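Carbonic anhydrase (Neosartorya fumigata, PDB 7COI) probably catalyses the reversible, zinc-dependent hydration of carbon dioxide to hydrogencarbonate and a proton, as a beta-class carbonic anhydrase. Local coordinates at residues N142-H148 against P195-L200. Sequence-based numbering, arbitrary orientation.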
# COMPACT_ATOMS: atom_id res chain seq x y z
N ASN A 142 1.99 -3.57 14.53
CA ASN A 142 1.23 -4.11 13.39
C ASN A 142 1.16 -5.63 13.58
O ASN A 142 1.73 -6.16 14.57
CB ASN A 142 1.82 -3.64 12.04
CG ASN A 142 3.17 -4.25 11.74
OD1 ASN A 142 3.52 -5.27 12.34
ND2 ASN A 142 3.93 -3.63 10.83
N ILE A 143 0.50 -6.32 12.66
CA ILE A 143 0.39 -7.80 12.76
C ILE A 143 1.78 -8.44 12.55
O ILE A 143 2.36 -8.34 11.44
CB ILE A 143 -0.65 -8.38 11.80
CG1 ILE A 143 -2.05 -7.85 12.11
CG2 ILE A 143 -0.59 -9.91 11.87
CD1 ILE A 143 -2.55 -8.12 13.52
N ALA A 144 2.30 -9.08 13.60
CA ALA A 144 3.56 -9.85 13.59
C ALA A 144 4.76 -8.98 13.28
O ALA A 144 5.79 -9.52 12.82
CB ALA A 144 3.46 -10.97 12.58
N ASN A 145 4.72 -7.68 13.63
CA ASN A 145 5.93 -6.81 13.56
C ASN A 145 6.60 -7.02 12.20
O ASN A 145 7.84 -7.07 12.14
CB ASN A 145 6.86 -7.03 14.78
CG ASN A 145 7.23 -8.48 15.11
OD1 ASN A 145 6.50 -9.16 15.81
ND2 ASN A 145 8.39 -8.93 14.62
N VAL A 146 5.83 -7.03 11.11
CA VAL A 146 6.35 -7.29 9.73
C VAL A 146 6.76 -5.96 9.11
O VAL A 146 6.00 -4.98 9.18
CB VAL A 146 5.31 -8.02 8.86
CG1 VAL A 146 5.76 -8.16 7.41
CG2 VAL A 146 5.00 -9.38 9.44
N ILE A 147 7.96 -5.93 8.53
CA ILE A 147 8.43 -4.77 7.73
C ILE A 147 8.34 -5.13 6.26
O ILE A 147 9.25 -5.81 5.74
CB ILE A 147 9.86 -4.33 8.12
CG1 ILE A 147 9.99 -4.19 9.64
CG2 ILE A 147 10.23 -3.06 7.38
CD1 ILE A 147 10.86 -3.06 10.09
N HIS A 148 7.28 -4.68 5.60
CA HIS A 148 7.19 -4.70 4.12
C HIS A 148 8.02 -3.52 3.66
O HIS A 148 7.76 -2.41 4.10
CB HIS A 148 5.75 -4.54 3.63
CG HIS A 148 4.87 -5.69 3.95
ND1 HIS A 148 4.59 -6.67 3.03
CD2 HIS A 148 4.15 -5.98 5.06
CE1 HIS A 148 3.75 -7.53 3.59
NE2 HIS A 148 3.47 -7.14 4.81
N PRO A 195 -2.07 -11.24 1.94
CA PRO A 195 -0.97 -10.42 1.42
C PRO A 195 -0.07 -9.89 2.53
O PRO A 195 1.16 -9.78 2.33
CB PRO A 195 -1.66 -9.32 0.59
CG PRO A 195 -3.11 -9.33 1.07
CD PRO A 195 -3.38 -10.75 1.51
N TRP A 196 -0.66 -9.52 3.65
CA TRP A 196 0.09 -8.96 4.79
C TRP A 196 1.16 -9.98 5.23
O TRP A 196 2.30 -9.56 5.56
CB TRP A 196 -0.83 -8.57 5.95
CG TRP A 196 0.02 -8.01 7.05
CD1 TRP A 196 0.45 -8.65 8.19
CD2 TRP A 196 0.62 -6.71 7.06
NE1 TRP A 196 1.25 -7.82 8.89
CE2 TRP A 196 1.43 -6.64 8.21
CE3 TRP A 196 0.59 -5.62 6.18
CZ2 TRP A 196 2.15 -5.51 8.55
CZ3 TRP A 196 1.35 -4.50 6.50
CH2 TRP A 196 2.10 -4.46 7.67
N LEU A 197 0.80 -11.26 5.25
CA LEU A 197 1.67 -12.32 5.82
C LEU A 197 2.66 -12.86 4.80
O LEU A 197 3.49 -13.69 5.19
CB LEU A 197 0.78 -13.44 6.38
CG LEU A 197 -0.04 -13.02 7.60
CD1 LEU A 197 -1.01 -14.13 7.98
CD2 LEU A 197 0.83 -12.61 8.77
N ILE A 198 2.65 -12.38 3.56
CA ILE A 198 3.53 -12.97 2.51
C ILE A 198 4.99 -13.00 2.99
O ILE A 198 5.67 -14.01 2.73
CB ILE A 198 3.37 -12.23 1.17
CG1 ILE A 198 2.08 -12.63 0.48
CG2 ILE A 198 4.58 -12.51 0.28
CD1 ILE A 198 1.71 -11.69 -0.69
N PRO A 199 5.58 -11.93 3.59
CA PRO A 199 6.98 -11.98 4.00
C PRO A 199 7.34 -13.14 4.93
O PRO A 199 8.44 -13.67 4.83
CB PRO A 199 7.20 -10.63 4.70
CG PRO A 199 6.22 -9.70 3.99
CD PRO A 199 5.00 -10.59 3.80
N LEU A 200 6.40 -13.51 5.80
CA LEU A 200 6.55 -14.65 6.72
C LEU A 200 6.52 -15.95 5.91
O LEU A 200 7.35 -16.82 6.20
CB LEU A 200 5.47 -14.59 7.78
CG LEU A 200 5.66 -13.53 8.85
CD1 LEU A 200 4.39 -13.33 9.64
CD2 LEU A 200 6.78 -13.93 9.79
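Trp196 and His148 lock segment 142-148, the end of strand 137-142 and the loop after it, to helix 193-206 in this beta-class carbonic anhydrase fold, beside the zinc site. The pair illustrates how one aromatic side chain can tie a helix to a loop through both rim and face. With CG anti to the backbone N (chi1 -180°), the indole of Trp196 reaches from the helix to the loop. From CB the chain passes through CG to CD1 of Trp196, which lies 3.8 Å from CB of Ile143. Next comes NE1 of Trp196, whose N-H points almost straight (177°) at the carbonyl O of Ile143, 2.8 Å away and nearly in the ring plane. Farther along the rim, CZ2 of Trp196 meets ND2 of Asn142 at 3.4 Å, the amide standing steeply to the indole. That amide also braces the loop, as ND2 donates to the O of Val146 and OD1 accepts from its N. Over the face at CZ3 and CE3 lies the imidazole of His148, with CD2 nearest CZ3 and NE2 nearest CE3, its edge toward the indole and the planes 51° apart. NE2 of His148 also donates to the carbonyl O of Trp196, a bent bond of 2.8 Å, so Trp196 is gripped through backbone and side chain. On the same side of the indole plane as His148, Val146 divides its branches: CG1 meets the ring of Pro199, while CG2 meets CD1 of Leu200, which also touches CB of Ala144, a side chain close to the zinc ligand Cys178. Ala156 of the second subunit packs on Trp196, and Ala150 of the third on His148. Over one face of the imidazole sits Pro199, its CG 3.3 Å from CE1 of His148.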